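Local coordinates for protein periplasmic sensor hybrid histidine kinase (Anaeromyxobacter dehalogenans, PDB 4K0D) that forms the periplasmic sensor domain, a helical bundle, of a membrane-bound hybrid histidine kinase that probably passes signals on by phosphorylating histidine, at residues R128-G131 and A132-A136. Residues are numbered along the deposited sequence; the frame is centred on the assembly and turned at random. Where two conformers were deposited one is given.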
ATOM      1  N   ARG B 128       9.554   6.096   1.298  0.56 30.34           N
ATOM      2  CA  ARG B 128       9.833   4.685   1.142  0.56 32.22           C
ATOM      3  C   ARG B 128      10.547   4.133   2.395  0.56 34.38           C
ATOM      4  O   ARG B 128      10.345   2.978   2.800  0.56 33.50           O
ATOM      5  CB  ARG B 128      10.629   4.439  -0.132  0.56 36.20           C
ATOM      6  CG  ARG B 128       9.762   4.427  -1.386  0.56 38.38           C
ATOM      7  CD  ARG B 128      10.535   4.809  -2.641  0.56 38.14           C
ATOM      8  NE  ARG B 128       9.627   5.026  -3.770  0.56 42.00           N
ATOM      9  CZ  ARG B 128       9.987   5.575  -4.928  0.56 40.10           C
ATOM     10  NH1 ARG B 128      11.250   5.965  -5.121  0.56 37.31           N
ATOM     11  NH2 ARG B 128       9.087   5.739  -5.897  0.56 39.81           N
ATOM     12  N   THR B 129      11.347   4.965   3.043  1.00 31.64           N
ATOM     13  CA  THR B 129      11.976   4.492   4.293  1.00 33.88           C
ATOM     14  C   THR B 129      10.883   4.279   5.324  1.00 34.91           C
ATOM     15  O   THR B 129      10.852   3.250   6.022  1.00 31.36           O
ATOM     16  CB  THR B 129      13.077   5.449   4.888  1.00 26.04           C
ATOM     17  OG1 THR B 129      14.135   5.560   3.943  1.00 36.11           O
ATOM     18  CG2 THR B 129      13.672   4.830   6.119  1.00 29.64           C
ATOM     19  N   PHE B 130      10.018   5.278   5.459  1.00 33.37           N
ATOM     20  CA  PHE B 130       8.850   5.146   6.317  1.00 35.58           C
ATOM     21  C   PHE B 130       8.074   3.860   6.029  1.00 29.40           C
ATOM     22  O   PHE B 130       7.669   3.159   6.930  1.00 31.26           O
ATOM     23  CB  PHE B 130       7.884   6.305   6.158  1.00 33.30           C
ATOM     24  CG  PHE B 130       6.593   6.053   6.866  1.00 35.36           C
ATOM     25  CD1 PHE B 130       5.601   5.279   6.269  1.00 36.28           C
ATOM     26  CD2 PHE B 130       6.386   6.540   8.136  1.00 32.05           C
ATOM     27  CE1 PHE B 130       4.411   5.029   6.942  1.00 37.46           C
ATOM     28  CE2 PHE B 130       5.204   6.307   8.797  1.00 38.40           C
ATOM     29  CZ  PHE B 130       4.213   5.543   8.193  1.00 34.02           C
ATOM     30  N   GLY B 131       7.854   3.546   4.770  1.00 31.83           N
ATOM     31  CA  GLY B 131       7.104   2.343   4.460  1.00 33.88           C
ATOM     32  C   GLY B 131       7.821   1.093   4.965  1.00 37.72           C
ATOM     33  O   GLY B 131       7.215   0.170   5.458  1.00 27.27           O
ATOM     34  N   ALA B 132       9.135   1.056   4.820  1.00 33.94           N
ATOM     35  CA  ALA B 132       9.874  -0.135   5.161  1.00 34.72           C
ATOM     36  C   ALA B 132       9.872  -0.294   6.672  1.00 29.61           C
ATOM     37  O   ALA B 132       9.702  -1.403   7.203  1.00 33.66           O
ATOM     38  CB  ALA B 132      11.353  -0.047   4.577  1.00 30.28           C
ATOM     39  N   LEU B 133      10.051   0.796   7.401  1.00 30.32           N
ATOM     40  CA  LEU B 133      10.051   0.670   8.837  1.00 30.60           C
ATOM     41  C   LEU B 133       8.672   0.263   9.347  1.00 32.02           C
ATOM     42  O   LEU B 133       8.544  -0.583  10.211  1.00 24.59           O
ATOM     43  CB  LEU B 133      10.427   1.989   9.504  1.00 42.39           C
ATOM     44  CG  LEU B 133      11.645   2.768   9.025  1.00 46.07           C
ATOM     45  CD1 LEU B 133      11.799   3.969   9.965  1.00 51.34           C
ATOM     46  CD2 LEU B 133      12.923   1.920   8.970  1.00 47.53           C
ATOM     47  N   GLN B 134       7.625   0.901   8.845  1.00 31.21           N
ATOM     48  CA  GLN B 134       6.254   0.628   9.340  1.00 30.50           C
ATOM     49  C   GLN B 134       5.867  -0.803   9.051  1.00 27.46           C
ATOM     50  O   GLN B 134       5.189  -1.479   9.849  1.00 33.47           O
ATOM     51  CB  GLN B 134       5.263   1.572   8.632  1.00 31.18           C
ATOM     52  CG  GLN B 134       3.815   1.497   9.197  1.00 35.58           C
ATOM     53  CD  GLN B 134       3.692   1.923  10.647  1.00 32.91           C
ATOM     54  OE1 GLN B 134       4.101   3.021  11.035  1.00 32.01           O
ATOM     55  NE2 GLN B 134       3.063   1.058  11.461  1.00 34.78           N
ATOM     56  N   GLN B 135       6.306  -1.289   7.906  1.00 28.58           N
ATOM     57  CA  GLN B 135       6.069  -2.663   7.558  1.00 30.38           C
ATOM     58  C   GLN B 135       6.738  -3.621   8.576  1.00 37.43           C
ATOM     59  O   GLN B 135       6.118  -4.582   9.083  1.00 33.40           O
ATOM     60  CB  GLN B 135       6.624  -2.905   6.165  1.00 33.25           C
ATOM     61  CG  GLN B 135       6.580  -4.349   5.817  1.00 38.29           C
ATOM     62  CD  GLN B 135       6.920  -4.632   4.394  1.00 44.09           C
ATOM     63  OE1 GLN B 135       6.091  -4.467   3.472  1.00 40.23           O
ATOM     64  NE2 GLN B 135       8.151  -5.084   4.186  1.00 43.44           N
ATOM     65  N   ALA B 136       7.983  -3.323   8.927  1.00 38.70           N
ATOM     66  CA  ALA B 136       8.708  -4.178   9.873  1.00 34.92           C
ATOM     67  C   ALA B 136       7.985  -4.107  11.182  1.00 31.71           C
ATOM     68  O   ALA B 136       7.788  -5.135  11.840  1.00 38.56           O
ATOM     69  CB  ALA B 136      10.145  -3.728  10.006  1.00 35.30           C
TER
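Phe130 and Gln134, one helical turn apart, run side by side and point the same way, the ring lying against the aliphatic stem and the amide oxygen of the glutamine. At the ring's outer end CZ comes within 3.8 Å of Gln134 OE1, while CE1 rests 3.9 Å from Gln134 CB. The amide meets the ring obliquely, its plane turned 39° from that of the phenyl group. Both side chains start with CG anti to the backbone N (chi1 171° in Phe130, -173° in Gln134), and a bend at chi2 of the glutamine brings OE1 beside the ring's CZ end. That amide is held at both atoms: OE1 accepts a hydrogen bond from Ser72 N, and NE2 bonds to Asp138 OD1, a turn further along, which together should fix its rotation.

A second pair, Thr129 and Leu133, lies alongside in the same manner, the methyl CG2 of Thr129 4.1 Å from Leu133 CG. The hydroxyl of Thr129 is turned to Ser125 O, leaving the methyl to face the leucine. Leu133 CG also comes up to the carbonyl oxygen of Thr129, 3.1 Å from O, and this oxygen accepts the 2.9 Å bond from Leu133 N. The same i+4 to i pattern joins Ala132 N to Arg128 O, Gln134 N to Phe130 O and Gln135 N to Gly131 O, so the turns of helix 117-145 continue unbroken.

The two pairs lie next to the zinc site of Glu74 and His137. Within the bundle, Thr129, Phe130 and Leu133 pack on Leu78 of helix 73-102, and Phe130 reaches Ile82 and meets Phe66 of helix 46-68 edge-to-face. Gln134 touches Arg19 of helix 16-42, and Arg128 and Gln135 pack on Gln135 and Arg128, respectively, of the second subunit.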